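PDB 3DZD: transcriptional regulator (NtrC family) from Aquifex aeolicus, which probably activates sigma54-dependent transcription as a response regulator, joining a receiver domain to an AAA+ ATPase, and is captured here in its inactive, ADP-bound state. Local coordinates for residues F108-T111 / I112-F116; L228-V231 / G232-D235; V308-L311 / A312-F315. One frame throughout, in Å; residues are numbered along the deposited sequence.

Interaction 1 of 3, residues F108-T111 / I112-F116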
loop_
_atom_site.group_PDB
_atom_site.type_symbol
_atom_site.label_atom_id
_atom_site.label_comp_id
_atom_site.label_asym_id
_atom_site.label_seq_id
_atom_site.Cartn_x
_atom_site.Cartn_y
_atom_site.Cartn_z
ATOM N N PHE A 108 24.429 -1.883 18.932
ATOM C CA PHE A 108 24.140 -3.126 18.227
ATOM C C PHE A 108 22.638 -3.377 18.085
ATOM O O PHE A 108 22.127 -3.536 16.980
ATOM C CB PHE A 108 24.791 -4.314 18.938
ATOM C CG PHE A 108 24.416 -5.642 18.351
ATOM C CD1 PHE A 108 24.814 -5.982 17.066
ATOM C CD2 PHE A 108 23.653 -6.549 19.080
ATOM C CE1 PHE A 108 24.464 -7.206 16.515
ATOM C CE2 PHE A 108 23.298 -7.779 18.539
ATOM C CZ PHE A 108 23.702 -8.107 17.252
ATOM N N LEU A 109 21.938 -3.410 19.214
ATOM C CA LEU A 109 20.506 -3.706 19.229
ATOM C C LEU A 109 19.689 -2.721 18.409
ATOM O O LEU A 109 18.731 -3.111 17.745
ATOM C CB LEU A 109 19.986 -3.751 20.664
ATOM C CG LEU A 109 20.425 -4.999 21.424
ATOM C CD1 LEU A 109 19.881 -4.984 22.848
ATOM C CD2 LEU A 109 19.964 -6.232 20.678
ATOM N N LEU A 110 20.070 -1.445 18.452
ATOM C CA LEU A 110 19.375 -0.428 17.672
ATOM C C LEU A 110 19.532 -0.679 16.175
ATOM O O LEU A 110 18.574 -0.540 15.399
ATOM C CB LEU A 110 19.866 0.976 18.029
ATOM C CG LEU A 110 19.192 2.064 17.185
ATOM C CD1 LEU A 110 17.679 2.018 17.372
ATOM C CD2 LEU A 110 19.744 3.451 17.494
ATOM N N THR A 111 20.742 -1.044 15.766
ATOM C CA THR A 111 21.002 -1.356 14.363
ATOM C C THR A 111 20.227 -2.596 13.897
ATOM O O THR A 111 19.708 -2.622 12.788
ATOM C CB THR A 111 22.502 -1.557 14.106
ATOM O OG1 THR A 111 23.198 -0.370 14.483
ATOM C CG2 THR A 111 22.769 -1.841 12.651
ATOM N N ILE A 112 20.165 -3.617 14.747
ATOM C CA ILE A 112 19.387 -4.811 14.458
ATOM C C ILE A 112 17.919 -4.459 14.252
ATOM O O ILE A 112 17.286 -4.898 13.293
ATOM C CB ILE A 112 19.492 -5.841 15.597
ATOM C CG1 ILE A 112 20.914 -6.386 15.687
ATOM C CG2 ILE A 112 18.482 -6.979 15.384
ATOM C CD1 ILE A 112 21.253 -7.383 14.601
ATOM N N LYS A 113 17.384 -3.660 15.161
ATOM C CA LYS A 113 15.998 -3.244 15.078
ATOM C C LYS A 113 15.703 -2.636 13.722
ATOM O O LYS A 113 14.714 -2.998 13.069
ATOM C CB LYS A 113 15.678 -2.231 16.170
ATOM C CG LYS A 113 14.212 -1.871 16.227
ATOM C CD LYS A 113 13.971 -0.624 17.052
ATOM C CE LYS A 113 12.537 -0.148 16.881
ATOM N NZ LYS A 113 12.395 1.333 16.933
ATOM N N HIS A 114 16.563 -1.711 13.293
ATOM C CA HIS A 114 16.390 -1.068 11.989
ATOM C C HIS A 114 16.597 -2.038 10.831
ATOM O O HIS A 114 15.924 -1.932 9.811
ATOM C CB HIS A 114 17.288 0.163 11.840
ATOM C CG HIS A 114 17.001 1.237 12.837
ATOM N ND1 HIS A 114 17.971 2.088 13.314
ATOM C CD2 HIS A 114 15.853 1.574 13.475
ATOM C CE1 HIS A 114 17.433 2.919 14.190
ATOM N NE2 HIS A 114 16.148 2.626 14.306
ATOM N N ALA A 115 17.521 -2.983 10.982
ATOM C CA ALA A 115 17.678 -4.024 9.965
ATOM C C ALA A 115 16.369 -4.795 9.746
ATOM O O ALA A 115 15.988 -5.071 8.615
ATOM C CB ALA A 115 18.807 -4.978 10.322
ATOM N N PHE A 116 15.675 -5.137 10.825
ATOM C CA PHE A 116 14.426 -5.867 10.675
ATOM C C PHE A 116 13.322 -5.003 10.073
ATOM O O PHE A 116 12.518 -5.493 9.294
ATOM C CB PHE A 116 13.969 -6.514 11.991
ATOM C CG PHE A 116 14.564 -7.879 12.231
ATOM C CD1 PHE A 116 14.107 -8.982 11.531
ATOM C CD2 PHE A 116 15.586 -8.058 13.163
ATOM C CE1 PHE A 116 14.664 -10.243 11.749
ATOM C CE2 PHE A 116 16.143 -9.314 13.389
ATOM C CZ PHE A 116 15.687 -10.405 12.685
#
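Phe108 and Ile112 meet one turn apart on helix 105-119, the last helix of the CheY-like receiver domain. With CG swung anti to the backbone N (chi1 174°), the Phe108 ring points out from the helix and leans towards its C-terminal end, over the next turn. Ile112 CG1 then sits over one face of the ring as a CH-pi contact, 3.8 Å from the Phe108 centroid and shifted towards the rim. The end of the branch, Ile112 CD1, lies 3.7 Å from Phe108 CZ. Helix 10-22 packs against Phe108, and Ile76 of strand 74-79 touches Ile112, so this pair belongs to the domain core. Main-chain bonds such as Ile112 N to Phe108 O (3.0 Å) set the four-residue spacing.

Another side of the same helix carries Leu110 and His114. Both lie at the dimer interface: Leu110 packs on Phe98 of the second subunit, and the His114 ring meets Tyr96 of that subunit. Thr111 has its hydroxyl beside the backbone N, and OG1 hydrogen-bonds Arg107 a turn earlier. The imidazole of His114 lies with one face over Leu110 O, 3.4 Å from the ring plane, while Leu110 CD1 approaches His114 CE1 to 3.3 Å.

Interaction 2 of 3, residues L228-V231 / G232-D235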
loop_
_atom_site.group_PDB
_atom_site.type_symbol
_atom_site.label_atom_id
_atom_site.label_comp_id
_atom_site.label_asym_id
_atom_site.label_seq_id
_atom_site.Cartn_x
_atom_site.Cartn_y
_atom_site.Cartn_z
ATOM N N LEU A 228 -6.370 14.672 -9.721
ATOM C CA LEU A 228 -7.570 15.428 -9.385
ATOM C C LEU A 228 -8.703 15.079 -10.338
ATOM O O LEU A 228 -8.770 15.613 -11.450
ATOM C CB LEU A 228 -7.279 16.919 -9.472
ATOM C CG LEU A 228 -6.169 17.433 -8.553
ATOM C CD1 LEU A 228 -5.830 18.858 -8.883
ATOM C CD2 LEU A 228 -6.573 17.285 -7.073
ATOM N N ASP A 229 -9.591 14.188 -9.912
ATOM C CA ASP A 229 -10.730 13.807 -10.738
ATOM C C ASP A 229 -11.785 14.911 -10.747
ATOM O O ASP A 229 -12.134 15.462 -9.705
ATOM C CB ASP A 229 -11.336 12.481 -10.268
ATOM C CG ASP A 229 -12.005 11.702 -11.402
ATOM O OD1 ASP A 229 -12.305 12.306 -12.458
ATOM O OD2 ASP A 229 -12.226 10.479 -11.237
ATOM N N GLU A 230 -12.287 15.212 -11.940
ATOM C CA GLU A 230 -13.199 16.333 -12.189
ATOM C C GLU A 230 -12.808 17.623 -11.495
ATOM O O GLU A 230 -13.582 18.193 -10.723
ATOM C CB GLU A 230 -14.660 15.983 -11.896
ATOM C CG GLU A 230 -15.622 17.007 -12.509
ATOM C CD GLU A 230 -15.188 17.446 -13.902
ATOM O OE1 GLU A 230 -15.057 18.668 -14.170
ATOM O OE2 GLU A 230 -14.963 16.544 -14.731
ATOM N N VAL A 231 -11.604 18.092 -11.801
ATOM C CA VAL A 231 -11.089 19.326 -11.234
ATOM C C VAL A 231 -12.046 20.489 -11.477
ATOM O O VAL A 231 -12.028 21.471 -10.740
ATOM C CB VAL A 231 -9.677 19.666 -11.792
ATOM C CG1 VAL A 231 -9.732 19.949 -13.293
ATOM C CG2 VAL A 231 -9.059 20.845 -11.028
ATOM N N GLY A 232 -12.883 20.384 -12.505
ATOM C CA GLY A 232 -13.842 21.440 -12.797
ATOM C C GLY A 232 -14.866 21.692 -11.693
ATOM O O GLY A 232 -15.511 22.739 -11.666
ATOM N N GLU A 233 -15.011 20.739 -10.773
ATOM C CA GLU A 233 -15.987 20.854 -9.690
ATOM C C GLU A 233 -15.448 21.518 -8.431
ATOM O O GLU A 233 -16.115 21.516 -7.402
ATOM C CB GLU A 233 -16.538 19.482 -9.314
ATOM C CG GLU A 233 -17.260 18.769 -10.430
ATOM C CD GLU A 233 -18.475 19.525 -10.933
ATOM O OE1 GLU A 233 -18.856 20.547 -10.317
ATOM O OE2 GLU A 233 -19.054 19.085 -11.951
ATOM N N LEU A 234 -14.247 22.079 -8.505
ATOM C CA LEU A 234 -13.631 22.715 -7.344
ATOM C C LEU A 234 -14.176 24.117 -7.112
ATOM O O LEU A 234 -14.308 24.895 -8.059
ATOM C CB LEU A 234 -12.111 22.808 -7.517
ATOM C CG LEU A 234 -11.252 21.562 -7.349
ATOM C CD1 LEU A 234 -9.798 21.904 -7.631
ATOM C CD2 LEU A 234 -11.416 20.986 -5.957
ATOM N N ASP A 235 -14.462 24.439 -5.852
ATOM C CA ASP A 235 -14.828 25.796 -5.460
ATOM C C ASP A 235 -13.828 26.774 -6.054
ATOM O O ASP A 235 -12.653 26.452 -6.196
ATOM C CB ASP A 235 -14.811 25.940 -3.933
ATOM C CG ASP A 235 -15.815 25.029 -3.242
ATOM O OD1 ASP A 235 -16.477 24.222 -3.931
ATOM O OD2 ASP A 235 -15.943 25.121 -2.002
#
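Glu230 and Glu233 both bend at chi2, and their torsions bring the two CG atoms together. Glu230 has CG anti to its N (chi1 -165°), whereas Glu233 CG stands beside its own N (chi1 -61°). The methylenes, Glu230 CG and Glu233 CG, come within 3.2 Å, a tight fit for two carbons. Past this point the chains diverge and the carboxylates turn their planes 68° apart, leaving Glu230 OE1 and Glu233 OE2 separated by 4.6 Å. Glu230 is gripped by Asn271 N at OE2 and by Thr270 OG1 at OE1, which should fix the rotation of the carboxylate. Glu233 OE2 forms a salt bridge with Lys272, which also makes a weak, long ion pair with Glu230 OE1, so the lysine probably eases the repulsion between the two acids. Gly232 has no side chain, and Glu230 OE1 settles 3.3 Å from its CA.

The main chain coils into a short 3-10 turn beneath these acids. Glu233 N bonds to Glu230 O at 2.9 Å, and Leu234 N to Val231 O at 3.2 Å. Val231 CG2 touches Leu234 CD1 at 3.6 Å, and Leu234 packs on to Leu242 of helix 236-248. Asp229 at the end of strand 225-229 of the parallel core sheet, followed at once by Glu230, is the Asp-Glu pair of the Walker B motif of a P-loop AAA+ ATPase.

Interaction 3 of 3, residues V308-L311 / A312-F315. With ADP (adenosine-5'-diphosphate), chain C.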
loop_
_atom_site.group_PDB
_atom_site.type_symbol
_atom_site.label_atom_id
_atom_site.label_comp_id
_atom_site.label_asym_id
_atom_site.label_seq_id
_atom_site.Cartn_x
_atom_site.Cartn_y
_atom_site.Cartn_z
ATOM N N VAL A 308 -15.552 -2.024 -28.168
ATOM C CA VAL A 308 -16.687 -2.382 -27.319
ATOM C C VAL A 308 -16.741 -3.898 -27.106
ATOM O O VAL A 308 -17.044 -4.371 -26.008
ATOM C CB VAL A 308 -18.029 -1.836 -27.871
ATOM C CG1 VAL A 308 -18.170 -2.148 -29.341
ATOM C CG2 VAL A 308 -19.198 -2.405 -27.102
ATOM N N ILE A 309 -16.420 -4.650 -28.152
ATOM C CA ILE A 309 -16.340 -6.101 -28.054
ATOM C C ILE A 309 -15.120 -6.564 -27.264
ATOM O O ILE A 309 -15.216 -7.481 -26.445
ATOM C CB ILE A 309 -16.263 -6.749 -29.423
ATOM C CG1 ILE A 309 -17.439 -6.299 -30.295
ATOM C CG2 ILE A 309 -16.236 -8.253 -29.270
ATOM C CD1 ILE A 309 -18.756 -6.296 -29.568
ATOM N N LEU A 310 -13.975 -5.938 -27.514
ATOM C CA LEU A 310 -12.751 -6.276 -26.793
ATOM C C LEU A 310 -12.981 -6.131 -25.303
ATOM O O LEU A 310 -12.627 -7.009 -24.519
ATOM C CB LEU A 310 -11.581 -5.378 -27.220
ATOM C CG LEU A 310 -11.045 -5.598 -28.638
ATOM C CD1 LEU A 310 -9.774 -4.797 -28.868
ATOM C CD2 LEU A 310 -10.786 -7.074 -28.879
ATOM N N LEU A 311 -13.587 -5.014 -24.930
ATOM C CA LEU A 311 -13.839 -4.705 -23.545
ATOM C C LEU A 311 -14.845 -5.689 -22.944
ATOM O O LEU A 311 -14.672 -6.157 -21.807
ATOM C CB LEU A 311 -14.330 -3.263 -23.421
ATOM C CG LEU A 311 -13.215 -2.229 -23.602
ATOM C CD1 LEU A 311 -13.752 -0.841 -23.935
ATOM C CD2 LEU A 311 -12.339 -2.195 -22.345
ATOM N N ALA A 312 -15.890 -6.002 -23.708
ATOM C CA ALA A 312 -16.912 -6.931 -23.249
ATOM C C ALA A 312 -16.299 -8.292 -22.935
ATOM O O ALA A 312 -16.609 -8.907 -21.913
ATOM C CB ALA A 312 -18.025 -7.075 -24.293
ATOM N N GLU A 313 -15.438 -8.761 -23.829
ATOM C CA GLU A 313 -14.805 -10.056 -23.663
ATOM C C GLU A 313 -13.867 -10.025 -22.463
ATOM O O GLU A 313 -13.755 -11.000 -21.727
ATOM C CB GLU A 313 -14.052 -10.442 -24.938
ATOM C CG GLU A 313 -14.978 -10.772 -26.099
ATOM C CD GLU A 313 -14.254 -10.901 -27.427
ATOM O OE1 GLU A 313 -13.152 -10.325 -27.575
ATOM O OE2 GLU A 313 -14.797 -11.577 -28.328
ATOM N N TYR A 314 -13.212 -8.888 -22.265
ATOM C CA TYR A 314 -12.292 -8.719 -21.152
ATOM C C TYR A 314 -13.051 -8.755 -19.824
ATOM O O TYR A 314 -12.588 -9.356 -18.845
ATOM C CB TYR A 314 -11.512 -7.411 -21.317
ATOM C CG TYR A 314 -10.821 -6.890 -20.068
ATOM C CD1 TYR A 314 -9.541 -7.309 -19.723
ATOM C CD2 TYR A 314 -11.437 -5.951 -19.260
ATOM C CE1 TYR A 314 -8.910 -6.825 -18.589
ATOM C CE2 TYR A 314 -10.819 -5.462 -18.132
ATOM C CZ TYR A 314 -9.560 -5.901 -17.801
ATOM O OH TYR A 314 -8.963 -5.392 -16.674
ATOM N N PHE A 315 -14.218 -8.114 -19.788
ATOM C CA PHE A 315 -15.008 -8.081 -18.560
ATOM C C PHE A 315 -15.702 -9.424 -18.321
ATOM O O PHE A 315 -15.756 -9.915 -17.197
ATOM C CB PHE A 315 -16.022 -6.923 -18.578
ATOM C CG PHE A 315 -15.389 -5.555 -18.460
ATOM C CD1 PHE A 315 -14.529 -5.259 -17.406
ATOM C CD2 PHE A 315 -15.645 -4.568 -19.405
ATOM C CE1 PHE A 315 -13.930 -4.005 -17.300
ATOM C CE2 PHE A 315 -15.067 -3.311 -19.298
ATOM C CZ PHE A 315 -14.203 -3.027 -18.253
HETATM P PB ADP C . -13.458 7.732 -15.567
HETATM O O1B ADP C . -12.199 7.718 -14.722
HETATM O O2B ADP C . -14.629 8.454 -14.937
HETATM O O3B ADP C . -13.243 8.162 -16.986
HETATM P PA ADP C . -13.371 4.897 -14.951
HETATM O O1A ADP C . -12.125 4.400 -15.631
HETATM O O2A ADP C . -13.288 5.190 -13.467
HETATM O O3A ADP C . -13.928 6.189 -15.759
HETATM O "O5'" ADP C . -14.539 3.812 -15.167
HETATM C "C5'" ADP C . -14.353 2.708 -16.042
HETATM C "C4'" ADP C . -14.400 1.382 -15.308
HETATM O "O4'" ADP C . -14.039 0.395 -16.266
HETATM C "C3'" ADP C . -13.300 1.308 -14.270
HETATM O "O3'" ADP C . -13.604 0.250 -13.355
HETATM C "C2'" ADP C . -12.066 0.880 -15.019
HETATM O "O2'" ADP C . -11.383 -0.053 -14.180
HETATM C "C1'" ADP C . -12.627 0.137 -16.214
HETATM N N9 ADP C . -12.023 0.598 -17.482
HETATM C C8 ADP C . -12.215 1.805 -18.046
HETATM N N7 ADP C . -11.556 1.916 -19.215
HETATM C C5 ADP C . -10.920 0.750 -19.418
HETATM C C6 ADP C . -10.031 0.205 -20.466
HETATM N N6 ADP C . -9.698 0.952 -21.553
HETATM N N1 ADP C . -9.580 -1.053 -20.307
HETATM C C2 ADP C . -9.920 -1.790 -19.233
HETATM N N3 ADP C . -10.715 -1.360 -18.237
HETATM C C4 ADP C . -11.235 -0.118 -18.277
#
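Phe315 reaches from Leu311, one helical turn back, to the bound ADP, and its ring can be followed outward atom by atom. CB starts 3.6 Å from Leu311 O, the same carbonyl that accepts the Phe315 N-H at 2.8 Å. Because CG is turned back beside the backbone N (chi1 -70°), the ring leans over that turn, and CD2 closes to 3.0 Å from Leu311 O. Further out, CE2 brushes Leu311 CB at 4.2 Å. At the tip CZ arrives 3.9 Å from ADP N3, with the ribose O4' close by. One face of the ring is met by Tyr314 CD2, while residues of helix 346-359, Val347, Lys351 and Ile354, also pack on Phe315.

Two neighbours on the helix also touch the base. Leu311 CD2 touches ADP N1 at 3.6 Å, and Tyr314, its ring thrown outward by a CG anti to the backbone N, puts CE2 3.9 Å from ADP C2. Away from the nucleotide, the carboxylate of Glu313 lies across Ile309, OE2 being 3.7 Å from Ile309 CG2; a weak, long ion pair links it to Lys335. Helix 307-322 thus offers a leucine and two aromatic rings to the adenine and ribose, forming part of the nucleotide pocket where the AAA+ lid domain packs against the ADP.

Overall arrangement
The three contacts sample the three parts of the chain in order: receiver domain, ATPase core and lid. Interaction 3 lines the ADP pocket, and interaction 2 lies near it. Leu311, Tyr314 and Phe315 touch the nucleotide, whereas the Glu230 side chain lies about 8 Å from the ADP. Interactions 2 and 3 do not touch: their nearest atoms are about 15 Å apart and their centres 30 Å. Interaction 1 is remote, its centre 46 Å from interaction 2 and 51 Å from interaction 3, on the opposite side of the chain's centre from both. Interactions 1 and 2 each reach the second subunit, though the second does so through weak, long ion pairs.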